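Local coordinates for protein erythrocyte binding antigen 140 (Plasmodium falciparum, PDB 4GF2) that probably binds a receptor on the surface of host erythrocytes, serving the malaria parasite as an adhesin for invasion through its two Duffy binding domains, at residues Q305-V308 against N309-R312; E366-L369 against G370-Y374; W445-E448 against N449-N452; N452-K455 against V456-V460. The protein carries 3 engineered substitutions. One frame throughout, in Å; residues are numbered along the deposited sequence.

Contact 1 (Q305-V308 against N309-R312); sequences QINV and NDLR
N307 caps the N-terminus of helix 308-314, and its side chain reaches forward to D310, three residues on. With CG anti to the backbone N (chi1 -179°), OD1 is carried over the first turn, where it accepts the D310 N-H at 3.0 Å from OD1 to N. The bond is almost straight, yet the donor stands 42° out of the plane of the amide carbonyl, so it does not use a lone-pair direction. The D310 carboxylate also stacks flat on the N307 amide, the two planes only 4° apart, with N307 CG 3.5 Å from D310 OD2. Sitting on the first turn of a helix, this carboxylate would be expected to favour its charged form.

Ordinary helical bonds begin immediately, L311 N to N307 O at 2.9 Å and R312 N to V308 O at 3.0 Å. The residue before the cap adds an apolar touch: I306 CG2 meets L311 CD2 at 4.1 Å, spanning the cap in the manner of a hydrophobic staple.

Farther out, helix 361-382 backs this turn. L311 rests on Y374 and L378, I306 touches Q377, and D310 packs on Y374 as well as on Y283 of a loop. At the more exposed side V308 and R312 run alongside each other, pointing the same way. The R312 chain is extended, and its NE is hydrogen-bonded to N317 OD1, while V308 CG1 lies over one guanidinium face near the rim, 3.8 Å from R312 CZ.

Contact 2 (E366-L369 against G370-Y374); sequences EHLL and GASIY
The flat peptide carbonyl of L368 receives S372 twice. The S372 amide comes in only 19° from the carbonyl plane, with N 2.9 Å from L368 O, as an ordinary i to i+4 helical bond; the hydroxyl approaches over the face, OG also 2.9 Å from L368 O but 41° above the plane. S372 OG stands beside its own backbone N (chi1 -63°), and this turns the hydroxyl back along the helix to the carbonyl of the preceding turn. L368 CD1 lies 4.2 Å from OG.

The two aromatic rings, of H367 and Y374, serve neighbours instead: both meet F314 of helix 308-314 at inclined angles, H367 NE2 bonds to L350 O, and the Y374 hydroxyl to Y283 O. Main-chain bonds hold the rest of the turn, A371 N to H367 O at 3.0 Å and I373 N to L369 O at 2.9 Å. I373 CG1 comes within 3.2 Å of L369 O.

All of this lies in helix 361-382 of the second Duffy binding domain, where S372 faces helix 435-457. S372 is thus self-contained: its hydroxyl proton goes to its own helix, letting the serine sit among apolar side chains, V453, V456 and M457.

Contact 3 (W445-E448 against N449-N452); sequences WWDE and NKEN
Within helix 435-457 of the second Duffy binding domain, two tryptophans are each met on one ring face by the residue four positions later. The N449 amide lies obliquely over W445, the planes 28° apart, and ND2 sits above the middle of the indole, 3.3 Å from W445 CE2. The same ND2 gives a hydrogen to W445 O at 2.9 Å, nearly in the amide plane, which fixes the rotation of the amide.

On W446 the partner is aliphatic. K450 CB makes a CH-pi contact 3.5 Å from the centroid of the five-membered ring, its chain crossing the indole at about a right angle; CG, lodged between the backbone N and the carbonyl carbon, starts an extended run past D447. The resulting D447 OD1 to K450 NZ salt bridge is long and weak at 3.5 Å, and D471 is the stronger partner of NZ.

The backbone tightens here: N449 N bonds to W446 O at 3.0 Å, three residues back. The helix then kinks, and a water accepts from N452 N at 2.8 Å. Helix 388-407 packs on both indoles through I406, with A403 and Y399 also against W446, while W445 reaches L368 and Y364 of helix 361-382.

Contact 4 (N452-K455 against V456-V460); sequences NVWK and VMSAV
S458 sets its CB over a face of the W454 indole in the C-terminal part of helix 435-457, in the all-helical core of the second Duffy binding domain. The CB is offset toward the rim of the ring, in a CH-pi contact 4.0 Å from the centroid of the five-membered ring and 23° from its normal. W454 CG is anti to the backbone N (chi1 176°), which swings the indole forward along the helix to reach the serine.

The hydroxyl turns aside from the ring, to the main-chain carbonyls. Its chi1 of 62° sets OG between its own N and carbonyl carbon, within 2.8 Å of W454 O and 2.9 Å of K455 O; one proton must serve whichever of these carbonyls it favours. The S458 backbone N binds W454 O too, again at 2.8 Å.

One residue before each of these, V453 and M457 lie side by side and point the same way, joined by M457 N to V453 O at 3.2 Å. Helices 361-382 and 388-407 receive this pair through S372 and Y399, and V456 presses on F291 and L292 of helix 285-293. W454 also stacks with Y470 and meets Y399 edge-to-face. The apolar touch within the V453-M457 pair is from CG1 of the valine to SD of the methionine, 4.1 Å.

The four contacts follow one another along the chain and gather around helix 361-382. Contact 2 lies on that helix, about 13 Å centre to centre from both contact 1 and contact 3, and about 10 Å from contact 4. Contacts 3 and 4 are successive stages of helix 435-457, sharing N452 with centres about 12 Å apart. They pack against contact 2 at different levels: L368 CD2 on W445 CZ3 (3.6 Å), then I373 CG1 on V456 CB (3.6 Å). Contact 1, at the start of helix 308-314, reaches contact 2 through Y374, its centre about 25 Å from that of contact 3. Helix 361-382 thus lies between helix 308-314 and helix 435-457, touching both.

Contact 1 (Q305-V308 against N309-R312)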
loop_
_atom_site.group_PDB
_atom_site.type_symbol
_atom_site.label_atom_id
_atom_site.label_comp_id
_atom_site.label_asym_id
_atom_site.label_seq_id
_atom_site.Cartn_x
_atom_site.Cartn_y
_atom_site.Cartn_z
ATOM N N GLN A 305 15.191 -14.436 14.129
ATOM C CA GLN A 305 14.484 -14.438 15.406
ATOM C C GLN A 305 12.989 -14.223 15.192
ATOM O O GLN A 305 12.577 -13.266 14.543
ATOM C CB GLN A 305 15.056 -13.370 16.343
ATOM C CG GLN A 305 14.481 -13.423 17.754
ATOM C CD GLN A 305 15.266 -12.582 18.745
ATOM O OE1 GLN A 305 16.472 -12.387 18.595
ATOM N NE2 GLN A 305 14.581 -12.078 19.766
ATOM N N ILE A 306 12.182 -15.125 15.741
ATOM C CA ILE A 306 10.742 -15.116 15.511
ATOM C C ILE A 306 9.975 -14.474 16.661
ATOM O O ILE A 306 10.264 -14.719 17.829
ATOM C CB ILE A 306 10.210 -16.548 15.305
ATOM C CG1 ILE A 306 10.856 -17.172 14.068
ATOM C CG2 ILE A 306 8.695 -16.538 15.159
ATOM C CD1 ILE A 306 10.372 -18.570 13.763
ATOM N N ASN A 307 8.991 -13.651 16.317
ATOM C CA ASN A 307 8.099 -13.059 17.304
ATOM C C ASN A 307 6.788 -13.842 17.339
ATOM O O ASN A 307 5.963 -13.727 16.434
ATOM C CB ASN A 307 7.848 -11.587 16.965
ATOM C CG ASN A 307 6.940 -10.903 17.966
ATOM O OD1 ASN A 307 5.886 -11.425 18.326
ATOM N ND2 ASN A 307 7.346 -9.725 18.425
ATOM N N VAL A 308 6.607 -14.639 18.388
ATOM C CA VAL A 308 5.506 -15.598 18.457
ATOM C C VAL A 308 4.141 -14.933 18.337
ATOM O O VAL A 308 3.269 -15.417 17.617
ATOM C CB VAL A 308 5.556 -16.413 19.767
ATOM C CG1 VAL A 308 4.331 -17.314 19.897
ATOM C CG2 VAL A 308 6.827 -17.242 19.819
ATOM N N ASN A 309 3.955 -13.829 19.053
ATOM C CA ASN A 309 2.690 -13.103 19.024
ATOM C C ASN A 309 2.315 -12.650 17.620
ATOM O O ASN A 309 1.184 -12.844 17.178
ATOM C CB ASN A 309 2.757 -11.893 19.953
ATOM C CG ASN A 309 2.891 -12.287 21.404
ATOM O OD1 ASN A 309 2.500 -13.384 21.794
ATOM N ND2 ASN A 309 3.442 -11.392 22.215
ATOM N N ASP A 310 3.265 -12.037 16.923
ATOM C CA ASP A 310 3.026 -11.569 15.565
ATOM C C ASP A 310 2.747 -12.747 14.645
ATOM O O ASP A 310 1.869 -12.685 13.783
ATOM C CB ASP A 310 4.231 -10.786 15.049
ATOM C CG ASP A 310 4.430 -9.474 15.776
ATOM O OD1 ASP A 310 3.526 -9.064 16.536
ATOM O OD2 ASP A 310 5.487 -8.844 15.576
ATOM N N LEU A 311 3.506 -13.821 14.840
ATOM C CA LEU A 311 3.378 -15.026 14.029
ATOM C C LEU A 311 1.968 -15.596 14.097
ATOM O O LEU A 311 1.372 -15.941 13.078
ATOM C CB LEU A 311 4.377 -16.080 14.507
ATOM C CG LEU A 311 4.241 -17.461 13.867
ATOM C CD1 LEU A 311 4.531 -17.389 12.381
ATOM C CD2 LEU A 311 5.162 -18.457 14.552
ATOM N N ARG A 312 1.438 -15.698 15.307
ATOM C CA ARG A 312 0.114 -16.265 15.497
ATOM C C ARG A 312 -0.967 -15.231 15.201
ATOM O O ARG A 312 -2.110 -15.580 14.918
ATOM C CB ARG A 312 -0.014 -16.834 16.910
ATOM C CG ARG A 312 0.882 -18.050 17.112
ATOM C CD ARG A 312 0.882 -18.553 18.540
ATOM N NE ARG A 312 1.710 -19.747 18.681
ATOM C CZ ARG A 312 1.981 -20.345 19.836
ATOM N NH1 ARG A 312 1.493 -19.863 20.972
ATOM N NH2 ARG A 312 2.747 -21.428 19.857
#

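Contact 2 (E366-L369 against G370-Y374)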
loop_
_atom_site.group_PDB
_atom_site.type_symbol
_atom_site.label_atom_id
_atom_site.label_comp_id
_atom_site.label_asym_id
_atom_site.label_seq_id
_atom_site.Cartn_x
_atom_site.Cartn_y
_atom_site.Cartn_z
ATOM N N GLU A 366 1.451 -6.087 1.159
ATOM C CA GLU A 366 1.851 -6.176 2.552
ATOM C C GLU A 366 1.564 -7.572 3.110
ATOM O O GLU A 366 2.379 -8.129 3.849
ATOM C CB GLU A 366 1.132 -5.097 3.359
ATOM C CG GLU A 366 1.522 -5.035 4.811
ATOM C CD GLU A 366 0.908 -3.841 5.522
ATOM O OE1 GLU A 366 0.606 -2.831 4.850
ATOM O OE2 GLU A 366 0.724 -3.917 6.755
ATOM N N HIS A 367 0.421 -8.148 2.742
ATOM C CA HIS A 367 0.083 -9.489 3.205
ATOM C C HIS A 367 1.006 -10.553 2.616
ATOM O O HIS A 367 1.433 -11.473 3.315
ATOM C CB HIS A 367 -1.360 -9.844 2.861
ATOM C CG HIS A 367 -1.755 -11.218 3.306
ATOM N ND1 HIS A 367 -2.496 -11.445 4.446
ATOM C CD2 HIS A 367 -1.487 -12.437 2.781
ATOM C CE1 HIS A 367 -2.675 -12.746 4.600
ATOM N NE2 HIS A 367 -2.072 -13.370 3.604
ATOM N N LEU A 368 1.300 -10.439 1.327
ATOM C CA LEU A 368 2.130 -11.430 0.659
ATOM C C LEU A 368 3.526 -11.457 1.262
ATOM O O LEU A 368 4.079 -12.520 1.533
ATOM C CB LEU A 368 2.216 -11.130 -0.834
ATOM C CG LEU A 368 3.147 -12.060 -1.607
ATOM C CD1 LEU A 368 2.709 -13.500 -1.411
ATOM C CD2 LEU A 368 3.169 -11.689 -3.081
ATOM N N LEU A 369 4.094 -10.278 1.472
ATOM C CA LEU A 369 5.425 -10.176 2.042
ATOM C C LEU A 369 5.435 -10.734 3.461
ATOM O O LEU A 369 6.423 -11.326 3.898
ATOM C CB LEU A 369 5.890 -8.722 2.030
ATOM C CG LEU A 369 6.023 -8.110 0.633
ATOM C CD1 LEU A 369 6.258 -6.612 0.723
ATOM C CD2 LEU A 369 7.147 -8.782 -0.134
ATOM N N GLY A 370 4.334 -10.544 4.179
ATOM C CA GLY A 370 4.212 -11.070 5.527
ATOM C C GLY A 370 4.298 -12.582 5.520
ATOM O O GLY A 370 5.092 -13.185 6.246
ATOM N N ALA A 371 3.476 -13.202 4.685
ATOM C CA ALA A 371 3.480 -14.649 4.556
ATOM C C ALA A 371 4.870 -15.146 4.162
ATOM O O ALA A 371 5.357 -16.143 4.697
ATOM C CB ALA A 371 2.449 -15.084 3.534
ATOM N N SER A 372 5.505 -14.444 3.229
ATOM C CA SER A 372 6.823 -14.832 2.738
ATOM C C SER A 372 7.858 -14.796 3.856
ATOM O O SER A 372 8.711 -15.686 3.964
ATOM C CB SER A 372 7.262 -13.904 1.607
ATOM O OG SER A 372 6.388 -14.001 0.496
ATOM N N ILE A 373 7.785 -13.763 4.686
ATOM C CA ILE A 373 8.727 -13.618 5.786
ATOM C C ILE A 373 8.566 -14.750 6.801
ATOM O O ILE A 373 9.538 -15.416 7.156
ATOM C CB ILE A 373 8.581 -12.244 6.464
ATOM C CG1 ILE A 373 9.178 -11.165 5.561
ATOM C CG2 ILE A 373 9.282 -12.225 7.816
ATOM C CD1 ILE A 373 8.890 -9.753 6.004
ATOM N N TYR A 374 7.339 -14.985 7.253
ATOM C CA TYR A 374 7.094 -16.025 8.246
ATOM C C TYR A 374 7.426 -17.408 7.702
ATOM O O TYR A 374 8.002 -18.231 8.407
ATOM C CB TYR A 374 5.652 -15.967 8.753
ATOM C CG TYR A 374 5.369 -14.705 9.531
ATOM C CD1 TYR A 374 6.077 -14.413 10.687
ATOM C CD2 TYR A 374 4.408 -13.799 9.103
ATOM C CE1 TYR A 374 5.833 -13.256 11.402
ATOM C CE2 TYR A 374 4.160 -12.635 9.806
ATOM C CZ TYR A 374 4.877 -12.371 10.955
ATOM O OH TYR A 374 4.628 -11.219 11.659
#

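Contact 3 (W445-E448 against N449-N452)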
loop_
_atom_site.group_PDB
_atom_site.type_symbol
_atom_site.label_atom_id
_atom_site.label_comp_id
_atom_site.label_asym_id
_atom_site.label_seq_id
_atom_site.Cartn_x
_atom_site.Cartn_y
_atom_site.Cartn_z
ATOM N N TRP A 445 1.934 -9.034 -12.332
ATOM C CA TRP A 445 2.016 -8.533 -10.970
ATOM C C TRP A 445 3.128 -9.243 -10.209
ATOM O O TRP A 445 3.881 -8.615 -9.464
ATOM C CB TRP A 445 0.683 -8.725 -10.249
ATOM C CG TRP A 445 0.613 -7.995 -8.952
ATOM C CD1 TRP A 445 0.155 -6.729 -8.752
ATOM C CD2 TRP A 445 1.021 -8.482 -7.671
ATOM N NE1 TRP A 445 0.248 -6.397 -7.423
ATOM C CE2 TRP A 445 0.778 -7.458 -6.736
ATOM C CE3 TRP A 445 1.571 -9.686 -7.220
ATOM C CZ2 TRP A 445 1.064 -7.596 -5.381
ATOM C CZ3 TRP A 445 1.854 -9.824 -5.873
ATOM C CH2 TRP A 445 1.600 -8.785 -4.969
ATOM N N TRP A 446 3.232 -10.554 -10.397
ATOM C CA TRP A 446 4.285 -11.322 -9.749
ATOM C C TRP A 446 5.668 -10.861 -10.219
ATOM O O TRP A 446 6.586 -10.724 -9.414
ATOM C CB TRP A 446 4.121 -12.819 -10.011
ATOM C CG TRP A 446 5.300 -13.605 -9.527
ATOM C CD1 TRP A 446 6.280 -14.163 -10.290
ATOM C CD2 TRP A 446 5.638 -13.895 -8.165
ATOM N NE1 TRP A 446 7.203 -14.793 -9.491
ATOM C CE2 TRP A 446 6.832 -14.640 -8.180
ATOM C CE3 TRP A 446 5.045 -13.597 -6.934
ATOM C CZ2 TRP A 446 7.446 -15.093 -7.016
ATOM C CZ3 TRP A 446 5.655 -14.050 -5.777
ATOM C CH2 TRP A 446 6.841 -14.791 -5.826
ATOM N N ASP A 447 5.814 -10.617 -11.518
ATOM C CA ASP A 447 7.090 -10.157 -12.061
ATOM C C ASP A 447 7.508 -8.829 -11.438
ATOM O O ASP A 447 8.691 -8.594 -11.198
ATOM C CB ASP A 447 7.021 -10.022 -13.585
ATOM C CG ASP A 447 7.077 -11.366 -14.295
ATOM O OD1 ASP A 447 7.504 -12.360 -13.668
ATOM O OD2 ASP A 447 6.705 -11.424 -15.486
ATOM N N GLU A 448 6.532 -7.971 -11.168
ATOM C CA GLU A 448 6.804 -6.669 -10.571
ATOM C C GLU A 448 7.133 -6.765 -9.079
ATOM O O GLU A 448 7.707 -5.840 -8.513
ATOM C CB GLU A 448 5.605 -5.740 -10.771
ATOM C CG GLU A 448 5.291 -5.431 -12.228
ATOM C CD GLU A 448 3.918 -4.804 -12.410
ATOM O OE1 GLU A 448 3.243 -4.539 -11.393
ATOM O OE2 GLU A 448 3.511 -4.581 -13.570
ATOM N N ASN A 449 6.775 -7.879 -8.444
ATOM C CA ASN A 449 6.966 -8.015 -6.998
ATOM C C ASN A 449 7.846 -9.188 -6.568
ATOM O O ASN A 449 8.229 -9.280 -5.403
ATOM C CB ASN A 449 5.608 -8.123 -6.297
ATOM C CG ASN A 449 4.840 -6.815 -6.311
ATOM O OD1 ASN A 449 5.051 -5.949 -5.461
ATOM N ND2 ASN A 449 3.942 -6.665 -7.277
ATOM N N LYS A 450 8.173 -10.074 -7.499
ATOM C CA LYS A 450 8.877 -11.307 -7.162
ATOM C C LYS A 450 10.270 -11.050 -6.582
ATOM O O LYS A 450 10.810 -11.887 -5.862
ATOM C CB LYS A 450 8.991 -12.203 -8.394
ATOM C CG LYS A 450 9.827 -11.608 -9.512
ATOM C CD LYS A 450 9.918 -12.551 -10.693
ATOM C CE LYS A 450 10.793 -11.972 -11.784
ATOM N NZ LYS A 450 10.877 -12.882 -12.955
ATOM N N GLU A 451 10.849 -9.898 -6.902
ATOM C CA GLU A 451 12.180 -9.553 -6.415
ATOM C C GLU A 451 12.159 -9.237 -4.918
ATOM O O GLU A 451 12.957 -9.776 -4.150
ATOM C CB GLU A 451 12.746 -8.367 -7.201
ATOM C CG GLU A 451 13.017 -8.676 -8.666
ATOM C CD GLU A 451 13.510 -7.466 -9.441
ATOM O OE1 GLU A 451 13.495 -6.348 -8.880
ATOM O OE2 GLU A 451 13.914 -7.635 -10.612
ATOM N N ASN A 452 11.249 -8.363 -4.508
ATOM C CA ASN A 452 11.091 -8.051 -3.094
ATOM C C ASN A 452 10.728 -9.287 -2.276
ATOM O O ASN A 452 11.177 -9.446 -1.142
ATOM C CB ASN A 452 10.030 -6.968 -2.898
ATOM C CG ASN A 452 10.569 -5.573 -3.141
ATOM O OD1 ASN A 452 11.742 -5.294 -2.890
ATOM N ND2 ASN A 452 9.710 -4.684 -3.627
HETATM O O HOH W 1 10.119 -6.499 -6.262
#

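Contact 4 (N452-K455 against V456-V460)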
loop_
_atom_site.group_PDB
_atom_site.type_symbol
_atom_site.label_atom_id
_atom_site.label_comp_id
_atom_site.label_asym_id
_atom_site.label_seq_id
_atom_site.Cartn_x
_atom_site.Cartn_y
_atom_site.Cartn_z
ATOM N N ASN A 452 11.249 -8.363 -4.508
ATOM C CA ASN A 452 11.091 -8.051 -3.094
ATOM C C ASN A 452 10.728 -9.287 -2.276
ATOM O O ASN A 452 11.177 -9.446 -1.142
ATOM C CB ASN A 452 10.030 -6.968 -2.898
ATOM C CG ASN A 452 10.569 -5.573 -3.141
ATOM O OD1 ASN A 452 11.742 -5.294 -2.890
ATOM N ND2 ASN A 452 9.710 -4.684 -3.627
ATOM N N VAL A 453 9.913 -10.163 -2.851
ATOM C CA VAL A 453 9.524 -11.380 -2.159
ATOM C C VAL A 453 10.775 -12.193 -1.848
ATOM O O VAL A 453 10.946 -12.688 -0.735
ATOM C CB VAL A 453 8.545 -12.226 -2.994
ATOM C CG1 VAL A 453 8.328 -13.588 -2.345
ATOM C CG2 VAL A 453 7.223 -11.496 -3.159
ATOM N N TRP A 454 11.659 -12.321 -2.830
ATOM C CA TRP A 454 12.887 -13.069 -2.619
ATOM C C TRP A 454 13.808 -12.358 -1.633
ATOM O O TRP A 454 14.505 -13.001 -0.850
ATOM C CB TRP A 454 13.633 -13.305 -3.929
ATOM C CG TRP A 454 14.928 -13.995 -3.685
ATOM C CD1 TRP A 454 16.177 -13.469 -3.818
ATOM C CD2 TRP A 454 15.103 -15.337 -3.221
ATOM N NE1 TRP A 454 17.121 -14.407 -3.480
ATOM C CE2 TRP A 454 16.486 -15.562 -3.111
ATOM C CE3 TRP A 454 14.223 -16.371 -2.895
ATOM C CZ2 TRP A 454 17.010 -16.779 -2.690
ATOM C CZ3 TRP A 454 14.744 -17.577 -2.478
ATOM C CH2 TRP A 454 16.125 -17.772 -2.378
ATOM N N LYS A 455 13.818 -11.028 -1.684
ATOM C CA LYS A 455 14.648 -10.241 -0.780
ATOM C C LYS A 455 14.340 -10.558 0.677
ATOM O O LYS A 455 15.252 -10.782 1.473
ATOM C CB LYS A 455 14.457 -8.742 -1.032
ATOM C CG LYS A 455 15.340 -8.180 -2.134
ATOM C CD LYS A 455 15.107 -6.690 -2.337
ATOM C CE LYS A 455 16.065 -6.122 -3.371
ATOM N NZ LYS A 455 15.833 -4.675 -3.620
ATOM N N VAL A 456 13.056 -10.578 1.030
ATOM C CA VAL A 456 12.672 -10.788 2.422
ATOM C C VAL A 456 12.868 -12.240 2.848
ATOM O O VAL A 456 13.205 -12.509 4.000
ATOM C CB VAL A 456 11.210 -10.344 2.711
ATOM C CG1 VAL A 456 11.025 -8.871 2.381
ATOM C CG2 VAL A 456 10.215 -11.193 1.946
ATOM N N MET A 457 12.670 -13.175 1.923
ATOM C CA MET A 457 12.828 -14.590 2.245
ATOM C C MET A 457 14.298 -14.961 2.360
ATOM O O MET A 457 14.664 -15.825 3.153
ATOM C CB MET A 457 12.160 -15.468 1.184
ATOM C CG MET A 457 10.643 -15.364 1.152
ATOM S SD MET A 457 9.908 -16.587 0.047
ATOM C CE MET A 457 10.066 -18.078 1.022
ATOM N N SER A 458 15.137 -14.303 1.568
ATOM C CA SER A 458 16.560 -14.606 1.540
ATOM C C SER A 458 17.281 -14.025 2.750
ATOM O O SER A 458 18.464 -14.301 2.969
ATOM C CB SER A 458 17.190 -14.065 0.256
ATOM O OG SER A 458 17.074 -12.654 0.177
ATOM N N ALA A 459 16.565 -13.225 3.533
ATOM C CA ALA A 459 17.155 -12.550 4.683
ATOM C C ALA A 459 17.520 -13.519 5.803
ATOM O O ALA A 459 18.324 -13.190 6.674
ATOM C CB ALA A 459 16.207 -11.490 5.204
ATOM N N VAL A 460 16.932 -14.710 5.784
ATOM C CA VAL A 460 17.185 -15.688 6.840
ATOM C C VAL A 460 18.362 -16.612 6.524
ATOM O O VAL A 460 18.655 -17.529 7.292
ATOM C CB VAL A 460 15.942 -16.549 7.119
ATOM C CG1 VAL A 460 14.748 -15.664 7.435
ATOM C CG2 VAL A 460 15.643 -17.462 5.936
#